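PDB 4TXG: chitinase from Chromobacterium violaceum, which probably binds chitin and hydrolyses the glycosidic bonds of the polymer. Local coordinates for residues 250-262 with 266-278. Sequence-based numbering, arbitrary orientation.
Sequences ISVGGWAETGGYF and GKRVASGGFYSMT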
# COMPACT_ATOMS: atom_id res chain seq x y z
N ILE A 250 6.20 -10.00 8.76
CA ILE A 250 5.14 -10.95 8.45
C ILE A 250 3.91 -10.19 7.93
O ILE A 250 3.38 -9.30 8.61
CB ILE A 250 4.81 -11.84 9.69
CG1 ILE A 250 3.70 -12.84 9.36
CG2 ILE A 250 4.48 -10.99 10.94
CD1 ILE A 250 4.08 -13.84 8.23
N SER A 251 3.50 -10.49 6.70
CA SER A 251 2.31 -9.85 6.15
C SER A 251 1.07 -10.66 6.49
O SER A 251 1.06 -11.89 6.36
CB SER A 251 2.41 -9.67 4.64
OG SER A 251 3.54 -8.90 4.31
N VAL A 252 0.02 -9.97 6.93
CA VAL A 252 -1.18 -10.63 7.40
C VAL A 252 -2.37 -10.20 6.54
O VAL A 252 -2.64 -9.01 6.41
CB VAL A 252 -1.47 -10.30 8.87
CG1 VAL A 252 -2.62 -11.16 9.41
CG2 VAL A 252 -0.21 -10.46 9.72
N GLY A 253 -3.07 -11.17 5.95
CA GLY A 253 -4.25 -10.87 5.16
C GLY A 253 -4.09 -11.14 3.67
O GLY A 253 -3.91 -12.29 3.25
N GLY A 254 -4.16 -10.09 2.87
CA GLY A 254 -4.18 -10.23 1.43
C GLY A 254 -5.61 -10.41 0.94
O GLY A 254 -6.54 -10.44 1.74
N TRP A 255 -5.78 -10.54 -0.37
CA TRP A 255 -7.12 -10.58 -0.96
C TRP A 255 -7.90 -11.82 -0.52
O TRP A 255 -9.07 -11.72 -0.16
CB TRP A 255 -7.02 -10.53 -2.49
CG TRP A 255 -8.36 -10.40 -3.22
CD1 TRP A 255 -8.89 -11.29 -4.11
CD2 TRP A 255 -9.30 -9.32 -3.13
NE1 TRP A 255 -10.10 -10.84 -4.57
CE2 TRP A 255 -10.38 -9.64 -3.98
CE3 TRP A 255 -9.35 -8.13 -2.40
CZ2 TRP A 255 -11.48 -8.79 -4.14
CZ3 TRP A 255 -10.45 -7.29 -2.55
CH2 TRP A 255 -11.50 -7.64 -3.41
N ALA A 256 -7.24 -12.97 -0.52
CA ALA A 256 -7.92 -14.24 -0.22
C ALA A 256 -8.11 -14.49 1.28
O ALA A 256 -9.08 -15.14 1.68
CB ALA A 256 -7.14 -15.41 -0.83
N GLU A 257 -7.19 -14.00 2.10
CA GLU A 257 -7.25 -14.35 3.53
C GLU A 257 -7.40 -13.15 4.46
O GLU A 257 -7.08 -13.22 5.64
CB GLU A 257 -6.02 -15.17 3.92
CG GLU A 257 -5.98 -16.53 3.22
CD GLU A 257 -4.92 -17.47 3.80
OE1 GLU A 257 -3.72 -17.24 3.54
OE2 GLU A 257 -5.29 -18.44 4.50
N THR A 258 -7.92 -12.05 3.94
CA THR A 258 -8.36 -10.96 4.81
C THR A 258 -9.57 -11.40 5.64
O THR A 258 -9.67 -11.07 6.82
CB THR A 258 -8.69 -9.69 4.00
OG1 THR A 258 -7.48 -8.98 3.72
CG2 THR A 258 -9.62 -8.77 4.79
N GLY A 259 -10.48 -12.15 5.02
CA GLY A 259 -11.73 -12.49 5.67
C GLY A 259 -11.94 -13.97 5.96
O GLY A 259 -13.05 -14.40 6.24
N GLY A 260 -10.87 -14.75 5.91
CA GLY A 260 -10.98 -16.18 6.14
C GLY A 260 -9.62 -16.82 6.00
O GLY A 260 -8.62 -16.12 5.94
N TYR A 261 -9.58 -18.14 5.93
CA TYR A 261 -8.31 -18.85 5.79
C TYR A 261 -8.54 -20.20 5.14
O TYR A 261 -9.65 -20.73 5.17
CB TYR A 261 -7.62 -19.01 7.15
CG TYR A 261 -8.47 -19.66 8.22
CD1 TYR A 261 -8.54 -21.04 8.35
CD2 TYR A 261 -9.20 -18.88 9.11
CE1 TYR A 261 -9.32 -21.63 9.33
CE2 TYR A 261 -9.98 -19.45 10.08
CZ TYR A 261 -10.03 -20.83 10.20
OH TYR A 261 -10.82 -21.38 11.18
N PHE A 262 -7.49 -20.76 4.55
CA PHE A 262 -7.62 -22.03 3.85
C PHE A 262 -7.36 -23.20 4.79
O PHE A 262 -6.51 -23.10 5.68
CB PHE A 262 -6.65 -22.07 2.66
CG PHE A 262 -7.02 -21.12 1.58
CD1 PHE A 262 -8.03 -21.43 0.68
CD2 PHE A 262 -6.38 -19.89 1.47
CE1 PHE A 262 -8.39 -20.54 -0.32
CE2 PHE A 262 -6.73 -19.00 0.47
CZ PHE A 262 -7.74 -19.33 -0.42
N GLY A 266 -7.40 -27.34 1.17
CA GLY A 266 -7.43 -26.26 0.20
C GLY A 266 -8.76 -25.52 0.13
O GLY A 266 -8.93 -24.63 -0.70
N LYS A 267 -9.70 -25.90 0.99
CA LYS A 267 -10.99 -25.21 1.08
C LYS A 267 -10.89 -23.97 1.97
O LYS A 267 -10.15 -23.97 2.95
CB LYS A 267 -12.07 -26.15 1.63
CG LYS A 267 -12.40 -27.34 0.74
CD LYS A 267 -13.53 -28.15 1.34
CE LYS A 267 -13.84 -29.41 0.52
NZ LYS A 267 -12.74 -30.41 0.57
N ARG A 268 -11.64 -22.93 1.62
CA ARG A 268 -11.60 -21.70 2.40
C ARG A 268 -12.65 -21.68 3.50
O ARG A 268 -13.82 -21.98 3.26
CB ARG A 268 -11.79 -20.49 1.47
CG ARG A 268 -11.53 -19.14 2.12
CD ARG A 268 -11.69 -18.05 1.07
NE ARG A 268 -11.44 -16.70 1.58
CZ ARG A 268 -12.33 -15.99 2.25
NH1 ARG A 268 -13.53 -16.51 2.52
NH2 ARG A 268 -12.03 -14.77 2.67
N VAL A 269 -12.22 -21.35 4.71
CA VAL A 269 -13.12 -21.21 5.86
C VAL A 269 -13.53 -19.75 5.99
O VAL A 269 -12.68 -18.87 6.16
CB VAL A 269 -12.44 -21.68 7.18
CG1 VAL A 269 -13.38 -21.51 8.36
CG2 VAL A 269 -11.99 -23.13 7.06
N ALA A 270 -14.83 -19.47 5.88
CA ALA A 270 -15.31 -18.09 5.90
C ALA A 270 -15.51 -17.62 7.34
O ALA A 270 -16.64 -17.47 7.81
CB ALA A 270 -16.62 -17.96 5.11
N SER A 271 -14.40 -17.38 8.02
CA SER A 271 -14.38 -17.06 9.44
C SER A 271 -14.65 -15.58 9.75
O SER A 271 -15.08 -15.24 10.85
CB SER A 271 -13.03 -17.46 10.04
OG SER A 271 -12.00 -16.64 9.48
N GLY A 272 -14.36 -14.71 8.79
CA GLY A 272 -14.53 -13.28 8.99
C GLY A 272 -13.20 -12.54 9.06
O GLY A 272 -13.13 -11.34 8.78
N GLY A 273 -12.14 -13.26 9.44
CA GLY A 273 -10.80 -12.69 9.49
C GLY A 273 -10.70 -11.33 10.17
O GLY A 273 -11.18 -11.15 11.29
N PHE A 274 -10.09 -10.38 9.48
CA PHE A 274 -9.95 -9.01 9.99
C PHE A 274 -11.30 -8.35 10.32
O PHE A 274 -11.39 -7.55 11.24
CB PHE A 274 -9.20 -8.14 8.97
CG PHE A 274 -7.70 -8.21 9.08
CD1 PHE A 274 -7.04 -7.59 10.12
CD2 PHE A 274 -6.96 -8.85 8.10
CE1 PHE A 274 -5.66 -7.64 10.21
CE2 PHE A 274 -5.57 -8.90 8.19
CZ PHE A 274 -4.92 -8.30 9.24
N TYR A 275 -12.33 -8.65 9.54
CA TYR A 275 -13.61 -7.97 9.75
C TYR A 275 -14.19 -8.31 11.12
O TYR A 275 -14.61 -7.42 11.87
CB TYR A 275 -14.61 -8.35 8.66
CG TYR A 275 -14.20 -7.90 7.28
CD1 TYR A 275 -14.26 -6.56 6.91
CD2 TYR A 275 -13.75 -8.82 6.33
CE1 TYR A 275 -13.89 -6.14 5.65
CE2 TYR A 275 -13.39 -8.42 5.06
CZ TYR A 275 -13.46 -7.07 4.72
OH TYR A 275 -13.10 -6.66 3.46
N SER A 276 -14.20 -9.60 11.46
CA SER A 276 -14.80 -10.03 12.71
C SER A 276 -13.84 -9.79 13.88
O SER A 276 -14.27 -9.60 15.01
CB SER A 276 -15.23 -11.50 12.62
OG SER A 276 -14.19 -12.30 12.10
N MET A 277 -12.54 -9.78 13.59
CA MET A 277 -11.54 -9.55 14.63
C MET A 277 -11.56 -8.10 15.10
O MET A 277 -11.34 -7.83 16.28
CB MET A 277 -10.13 -9.94 14.15
CG MET A 277 -9.01 -9.74 15.20
SD MET A 277 -8.19 -8.12 15.10
CE MET A 277 -7.16 -8.43 13.68
N THR A 278 -11.84 -7.16 14.18
CA THR A 278 -11.82 -5.74 14.56
C THR A 278 -13.18 -5.17 14.92
O THR A 278 -13.25 -4.18 15.63
CB THR A 278 -11.23 -4.85 13.43
OG1 THR A 278 -12.02 -4.97 12.24
CG2 THR A 278 -9.79 -5.24 13.13
O HOH W 1 -10.45 -12.33 2.13
O HOH W 2 -15.22 -14.91 4.40
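The short β-hairpin of strands 261-262 and 268-269 shows how one arginine can tie a hairpin to the short, weakly bonded helix 254-257 that precedes it. R268, with CG anti to the backbone N (chi1 -170°) and the chain extended from CG to NE, runs back alongside G260 toward that helix and meets A256 O side-on with two nitrogens. R268 NE donates at 2.8 Å to A256 O, in the plane of that carbonyl. R268 NH2, 3.1 Å from A256 O, comes from above the carbonyl plane. G260 CA covers one face of the guanidinium, while water 1 joins NH2 to W255 O and G259 N; a salt bridge from NH2 to D327 further fixes the group's rotation. In the hairpin, Y261 and V269 form the antiparallel hydrogen-bonded pair, V269 N reaching Y261 O at 2.7 Å. On their shared face V269 CB sits over the tyrosine ring in a CH-pi contact, 4.0 Å from its centroid. The hairpin belongs to the excursion after strand 247-253 of the GH18 TIM barrel, on the way to helix 287-304. From helix 273-278, F274 N donates to T258 O at 2.8 Å, nearly straight along the C=O bond, and G273 CA packs against that oxygen, leaving no room for a side chain. The F274 ring turns its edge to V252 O, with CZ 3.7 Å from V252 CG1, and stacks on F313.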